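Local coordinates for N-alpha-acetyltransferase 30 (Saccharomyces cerevisiae, PDB 6YGA), which catalyses acetylation of N-terminal methionine followed by a hydrophobic residue such as leucine, isoleucine or phenylalanine, as the catalytic subunit of the heterotrimeric NatC complex, at residues 118-123 with 143-148; 135-140 with 150-155. One frame throughout, in Å; residues are numbered along the deposited sequence.

Interaction 1. Residues 118-123 with 143-148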
loop_
_atom_site.group_PDB
_atom_site.type_symbol
_atom_site.label_atom_id
_atom_site.label_comp_id
_atom_site.label_asym_id
_atom_site.label_seq_id
_atom_site.Cartn_x
_atom_site.Cartn_y
_atom_site.Cartn_z
ATOM N N GLU A 118 8.859 12.965 0.503
ATOM C CA GLU A 118 7.538 12.363 0.572
ATOM C C GLU A 118 6.554 13.405 1.074
ATOM O O GLU A 118 6.901 14.250 1.906
ATOM C CB GLU A 118 7.519 11.139 1.494
ATOM C CG GLU A 118 8.505 10.050 1.109
ATOM C CD GLU A 118 9.718 10.010 2.013
ATOM O OE1 GLU A 118 9.809 10.854 2.930
ATOM O OE2 GLU A 118 10.579 9.128 1.809
ATOM N N THR A 119 5.328 13.347 0.562
ATOM C CA THR A 119 4.294 14.282 0.968
ATOM C C THR A 119 2.940 13.601 0.834
ATOM O O THR A 119 2.799 12.579 0.157
ATOM C CB THR A 119 4.347 15.576 0.141
ATOM O OG1 THR A 119 3.512 16.571 0.743
ATOM C CG2 THR A 119 3.872 15.326 -1.274
ATOM N N GLU A 120 1.947 14.174 1.509
ATOM C CA GLU A 120 0.596 13.641 1.448
ATOM C C GLU A 120 -0.019 13.919 0.083
ATOM O O GLU A 120 0.188 14.986 -0.502
ATOM C CB GLU A 120 -0.271 14.264 2.543
ATOM C CG GLU A 120 0.277 14.113 3.959
ATOM C CD GLU A 120 1.219 15.239 4.365
ATOM O OE1 GLU A 120 1.738 15.949 3.476
ATOM O OE2 GLU A 120 1.437 15.420 5.582
ATOM N N VAL A 121 -0.786 12.952 -0.428
ATOM C CA VAL A 121 -1.488 13.173 -1.685
ATOM C C VAL A 121 -2.600 14.197 -1.521
ATOM O O VAL A 121 -3.048 14.788 -2.511
ATOM C CB VAL A 121 -2.044 11.848 -2.238
ATOM C CG1 VAL A 121 -0.977 10.769 -2.193
ATOM C CG2 VAL A 121 -3.276 11.422 -1.463
ATOM N N GLU A 122 -3.056 14.426 -0.289
ATOM C CA GLU A 122 -4.075 15.422 0.006
ATOM C C GLU A 122 -3.485 16.794 0.314
ATOM O O GLU A 122 -4.244 17.749 0.506
ATOM C CB GLU A 122 -4.941 14.959 1.185
ATOM C CG GLU A 122 -5.456 13.526 1.077
ATOM C CD GLU A 122 -6.439 13.322 -0.067
ATOM O OE1 GLU A 122 -6.959 14.323 -0.605
ATOM O OE2 GLU A 122 -6.698 12.152 -0.426
ATOM N N ASN A 123 -2.156 16.909 0.370
ATOM C CA ASN A 123 -1.486 18.173 0.671
ATOM C C ASN A 123 -1.302 18.941 -0.636
ATOM O O ASN A 123 -0.253 18.900 -1.281
ATOM C CB ASN A 123 -0.159 17.918 1.375
ATOM C CG ASN A 123 0.398 19.158 2.037
ATOM O OD1 ASN A 123 0.126 20.282 1.613
ATOM N ND2 ASN A 123 1.193 18.961 3.083
ATOM N N ARG A 143 -1.534 4.166 2.171
ATOM C CA ARG A 143 -1.728 4.464 3.594
ATOM C C ARG A 143 -0.403 4.765 4.292
ATOM O O ARG A 143 -0.180 4.387 5.444
ATOM C CB ARG A 143 -2.480 3.329 4.295
ATOM C CG ARG A 143 -3.917 3.169 3.823
ATOM C CD ARG A 143 -4.674 2.140 4.646
ATOM N NE ARG A 143 -4.703 2.490 6.062
ATOM C CZ ARG A 143 -5.581 3.325 6.607
ATOM N NH1 ARG A 143 -6.505 3.900 5.852
ATOM N NH2 ARG A 143 -5.535 3.586 7.906
ATOM N N TYR A 144 0.485 5.457 3.574
ATOM C CA TYR A 144 1.781 5.830 4.130
ATOM C C TYR A 144 1.618 6.723 5.353
ATOM O O TYR A 144 2.406 6.639 6.303
ATOM C CB TYR A 144 2.608 6.521 3.048
ATOM C CG TYR A 144 4.034 6.851 3.423
ATOM C CD1 TYR A 144 5.056 5.930 3.226
ATOM C CD2 TYR A 144 4.363 8.094 3.941
ATOM C CE1 TYR A 144 6.365 6.233 3.555
ATOM C CE2 TYR A 144 5.665 8.407 4.274
ATOM C CZ TYR A 144 6.663 7.474 4.078
ATOM O OH TYR A 144 7.960 7.787 4.410
ATOM N N TYR A 145 0.600 7.583 5.351
ATOM C CA TYR A 145 0.287 8.441 6.486
ATOM C C TYR A 145 -0.905 7.927 7.286
ATOM O O TYR A 145 -1.632 8.720 7.891
ATOM C CB TYR A 145 0.038 9.877 6.019
ATOM C CG TYR A 145 1.261 10.529 5.418
ATOM C CD1 TYR A 145 2.311 10.950 6.224
ATOM C CD2 TYR A 145 1.370 10.719 4.046
ATOM C CE1 TYR A 145 3.436 11.541 5.683
ATOM C CE2 TYR A 145 2.492 11.312 3.496
ATOM C CZ TYR A 145 3.522 11.720 4.319
ATOM O OH TYR A 145 4.646 12.309 3.787
ATOM N N LEU A 146 -1.117 6.610 7.290
ATOM C CA LEU A 146 -2.121 5.949 8.130
ATOM C C LEU A 146 -3.492 6.520 7.785
ATOM O O LEU A 146 -3.881 6.471 6.605
ATOM C CB LEU A 146 -1.689 6.092 9.589
ATOM C CG LEU A 146 -0.236 5.716 9.890
ATOM C CD1 LEU A 146 0.229 6.355 11.190
ATOM C CD2 LEU A 146 -0.077 4.204 9.943
ATOM N N ASN A 147 -4.241 7.071 8.742
ATOM C CA ASN A 147 -5.572 7.593 8.457
ATOM C C ASN A 147 -5.541 8.927 7.721
ATOM O O ASN A 147 -6.605 9.418 7.328
ATOM C CB ASN A 147 -6.372 7.731 9.757
ATOM C CG ASN A 147 -6.536 6.405 10.492
ATOM O OD1 ASN A 147 -6.439 5.333 9.894
ATOM N ND2 ASN A 147 -6.791 6.479 11.794
ATOM N N GLU A 148 -4.367 9.530 7.531
ATOM C CA GLU A 148 -4.263 10.742 6.728
ATOM C C GLU A 148 -4.131 10.454 5.236
ATOM O O GLU A 148 -4.135 11.396 4.438
ATOM C CB GLU A 148 -3.080 11.589 7.204
ATOM C CG GLU A 148 -3.241 12.107 8.622
ATOM C CD GLU A 148 -4.560 12.826 8.821
ATOM O OE1 GLU A 148 -4.850 13.766 8.050
ATOM O OE2 GLU A 148 -5.315 12.441 9.739
#
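With CG anti to the backbone N in Tyr-144 (chi1 -174°) and anti to the carbonyl carbon in Tyr-145 (chi1 -65°), two consecutive tyrosines both reach back from a type I turn, Arg-143 to Leu-146, toward the end of strand 114-120. In this GNAT fold the turn belongs to the loop joining the last two strands, 136-141 and 151-157; in related N-terminal acetyltransferases that loop flanks the entrance for the substrate's N-terminus, consistent with a similar place here. Tyr-145 makes the larger contact. Its ring is held on both faces: CG of Glu-120 lies over one as a CH-pi contact, 3.8 Å from the Tyr-145 centroid, and CD2 of Tyr-144 stands over the centre of the other, 3.7 Å above the plane. Glu-120, bent at chi2, lays its carboxylate within 25° of the plane of that ring. Tyr-145 CE2 comes 3.5 Å from Glu-120 N, so the tyrosine packs against the backbone as well. Asn-123, the N-cap of helix 124-131, steadies the Glu-120 carboxylate: its ND2 donates to Glu-120 OE1 (3.1 Å) from above the carboxylate plane. Thr-119, pointing away from the tyrosines, packs on the same helix. Farther back along the strand, Glu-118 crosses Tyr-144 at about a right angle without a hydrogen bond, its OE1 being engaged by the hydroxyl of Tyr-80. The phenol tip of Tyr-144 rests against that carboxylate, OH to Glu-118 CD 3.7 Å.

Interaction 2. Residues 135-140 with 150-155. With EDO (1,2-ethanediol), chain B.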
loop_
_atom_site.group_PDB
_atom_site.type_symbol
_atom_site.label_atom_id
_atom_site.label_comp_id
_atom_site.label_asym_id
_atom_site.label_seq_id
_atom_site.Cartn_x
_atom_site.Cartn_y
_atom_site.Cartn_z
ATOM N N PHE A 135 9.568 19.049 -9.606
ATOM C CA PHE A 135 9.334 17.732 -9.037
ATOM C C PHE A 135 8.216 17.023 -9.790
ATOM O O PHE A 135 7.251 17.650 -10.240
ATOM C CB PHE A 135 8.962 17.847 -7.558
ATOM C CG PHE A 135 10.133 18.053 -6.635
ATOM C CD1 PHE A 135 10.628 19.326 -6.391
ATOM C CD2 PHE A 135 10.720 16.976 -5.990
ATOM C CE1 PHE A 135 11.698 19.519 -5.532
ATOM C CE2 PHE A 135 11.793 17.160 -5.129
ATOM C CZ PHE A 135 12.280 18.433 -4.899
ATOM N N ILE A 136 8.353 15.706 -9.929
ATOM C CA ILE A 136 7.289 14.864 -10.453
ATOM C C ILE A 136 7.092 13.694 -9.502
ATOM O O ILE A 136 8.000 13.295 -8.768
ATOM C CB ILE A 136 7.569 14.358 -11.886
ATOM C CG1 ILE A 136 8.905 13.616 -11.950
ATOM C CG2 ILE A 136 7.531 15.513 -12.878
ATOM C CD1 ILE A 136 9.211 13.033 -13.317
ATOM N N ARG A 137 5.877 13.154 -9.517
ATOM C CA ARG A 137 5.526 12.020 -8.677
ATOM C C ARG A 137 6.052 10.733 -9.297
ATOM O O ARG A 137 5.761 10.424 -10.458
ATOM C CB ARG A 137 4.012 11.954 -8.500
ATOM C CG ARG A 137 3.396 13.310 -8.191
ATOM C CD ARG A 137 1.886 13.299 -8.297
ATOM N NE ARG A 137 1.346 14.651 -8.187
ATOM C CZ ARG A 137 0.066 14.966 -8.354
ATOM N NH1 ARG A 137 -0.823 14.025 -8.643
ATOM N NH2 ARG A 137 -0.326 16.227 -8.235
HETATM N N MSE A 138 6.827 9.984 -8.524
HETATM C CA MSE A 138 7.445 8.764 -9.022
HETATM C C MSE A 138 6.859 7.516 -8.378
HETATM O O MSE A 138 7.138 6.399 -8.813
HETATM C CB MSE A 138 8.958 8.805 -8.794
HETATM C CG MSE A 138 9.675 9.823 -9.666
HETATM SE SE MSE A 138 9.361 9.485 -11.560
HETATM C CE MSE A 138 10.265 7.764 -11.718
ATOM N N LYS A 139 6.036 7.703 -7.350
ATOM C CA LYS A 139 5.537 6.568 -6.590
ATOM C C LYS A 139 4.383 7.027 -5.712
ATOM O O LYS A 139 4.340 8.183 -5.283
ATOM C CB LYS A 139 6.651 5.957 -5.731
ATOM C CG LYS A 139 6.372 4.569 -5.187
ATOM C CD LYS A 139 7.581 4.068 -4.406
ATOM C CE LYS A 139 7.490 2.590 -4.084
ATOM N NZ LYS A 139 8.728 2.114 -3.412
ATOM N N ARG A 140 3.454 6.112 -5.453
ATOM C CA ARG A 140 2.359 6.339 -4.520
ATOM C C ARG A 140 2.374 5.230 -3.482
ATOM O O ARG A 140 2.383 4.046 -3.836
ATOM C CB ARG A 140 1.005 6.378 -5.233
ATOM C CG ARG A 140 -0.138 6.893 -4.364
ATOM C CD ARG A 140 -1.477 6.758 -5.080
ATOM N NE ARG A 140 -2.610 7.148 -4.241
ATOM C CZ ARG A 140 -3.360 8.227 -4.448
ATOM N NH1 ARG A 140 -3.107 9.031 -5.472
ATOM N NH2 ARG A 140 -4.370 8.499 -3.632
ATOM N N ASP A 150 -2.669 8.262 1.577
ATOM C CA ASP A 150 -1.489 7.795 0.870
ATOM C C ASP A 150 -0.434 8.898 0.794
ATOM O O ASP A 150 -0.646 10.040 1.215
ATOM C CB ASP A 150 -1.866 7.319 -0.533
ATOM C CG ASP A 150 -2.931 6.236 -0.517
ATOM O OD1 ASP A 150 -3.246 5.721 0.576
ATOM O OD2 ASP A 150 -3.452 5.899 -1.605
ATOM N N ALA A 151 0.723 8.549 0.242
ATOM C CA ALA A 151 1.791 9.504 0.004
ATOM C C ALA A 151 2.202 9.452 -1.456
ATOM O O ALA A 151 1.992 8.456 -2.151
ATOM C CB ALA A 151 3.021 9.227 0.873
ATOM N N PHE A 152 2.787 10.553 -1.909
ATOM C CA PHE A 152 3.507 10.609 -3.170
ATOM C C PHE A 152 4.997 10.702 -2.869
ATOM O O PHE A 152 5.407 11.380 -1.920
ATOM C CB PHE A 152 3.074 11.812 -4.019
ATOM C CG PHE A 152 1.767 11.621 -4.743
ATOM C CD1 PHE A 152 1.440 10.399 -5.304
ATOM C CD2 PHE A 152 0.868 12.672 -4.871
ATOM C CE1 PHE A 152 0.240 10.227 -5.975
ATOM C CE2 PHE A 152 -0.335 12.505 -5.541
ATOM C CZ PHE A 152 -0.648 11.283 -6.092
ATOM N N LYS A 153 5.796 10.000 -3.662
ATOM C CA LYS A 153 7.243 10.146 -3.644
ATOM C C LYS A 153 7.625 11.105 -4.762
ATOM O O LYS A 153 7.412 10.801 -5.940
ATOM C CB LYS A 153 7.927 8.792 -3.826
ATOM C CG LYS A 153 9.436 8.817 -3.686
ATOM C CD LYS A 153 10.013 7.419 -3.826
ATOM C CE LYS A 153 11.427 7.355 -3.287
ATOM N NZ LYS A 153 11.886 5.947 -3.134
ATOM N N LEU A 154 8.164 12.264 -4.395
ATOM C CA LEU A 154 8.528 13.299 -5.354
ATOM C C LEU A 154 10.035 13.306 -5.558
ATOM O O LEU A 154 10.801 13.202 -4.595
ATOM C CB LEU A 154 8.068 14.678 -4.881
ATOM C CG LEU A 154 6.578 14.826 -4.582
ATOM C CD1 LEU A 154 6.237 16.240 -4.132
ATOM C CD2 LEU A 154 5.766 14.443 -5.801
ATOM N N ILE A 155 10.452 13.437 -6.818
ATOM C CA ILE A 155 11.861 13.449 -7.195
ATOM C C ILE A 155 12.103 14.584 -8.180
ATOM O O ILE A 155 11.339 14.762 -9.137
ATOM C CB ILE A 155 12.300 12.104 -7.804
ATOM C CG1 ILE A 155 12.154 10.981 -6.778
ATOM C CG2 ILE A 155 13.736 12.186 -8.304
ATOM C CD1 ILE A 155 12.726 9.672 -7.238
HETATM C C1 EDO B . 7.599 6.132 -13.614
HETATM O O1 EDO B . 6.396 6.678 -14.167
HETATM C C2 EDO B . 7.280 5.326 -12.359
HETATM O O2 EDO B . 6.761 6.189 -11.342
#
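Two residues of one strand, Met-138 (selenomethionine in the crystal) and Lys-139, face a single residue of the other: Met-138 N donates to Lys-153 O (2.8 Å), almost along the C=O axis, while Lys-153 N donates to Lys-139 O (2.8 Å) from above the carbonyl plane. This beta bulge shifts the alternation, so that Arg-137 and Arg-140 emerge on the same face of the sheet as Phe-152. Arg-137, extended from CG to NE, lies across that ring, CD 3.7 Å from the Phe-152 centroid and the guanidinium tilted only 19° from the ring plane. Arg-140 instead turns its guanidinium nearly perpendicular (86°), NH1 coming 3.4 Å from Phe-152 CZ. The pairing forms the terminal beta hairpin of the GNAT sheet, with 136-141 its outermost strand within this chain. Glu-131 takes Arg-137 NE in a salt bridge, and Leu-457 O of the Naa35 chain receives Arg-140 NH1. At the loop end, Arg-140 NE meets the anti lone pair of Asp-150 OD2 in a salt bridge (3.0 Å); Asp-150 OD1 accepts from Arg-143 N. Met-138 CG crosses Ile-155 CD1 (3.9 Å) at about a right angle. Ethanediol, probably from the crystallisation liquor, donates from O2 to Met-138 O (2.6 Å) and also bonds Arg-588 of the Naa35 chain.

Overall arrangement
Both interactions concern the last hairpin of the sheet. Interaction 2 pairs its two strands and is partly buried; interaction 1 folds the loop between them onto the neighbouring strand 114-120 at the surface. The chemistry follows: main-chain ladder bonds, an arginine CH-pi contact and a salt bridge in 135-140 with 150-155, against phenol rings packed on glutamate chains, with no hydrogen bond across, in 118-123 with 143-148. They are joined where Thr-119 O meets Phe-152 N (2.9 Å), where Asp-150 OD1 meets Arg-143 N, and where Ala-151 CB packs on the Tyr-145 ring. The Naa35 chain touches both, gripping the arginines of interaction 2 and Asn-147 of interaction 1.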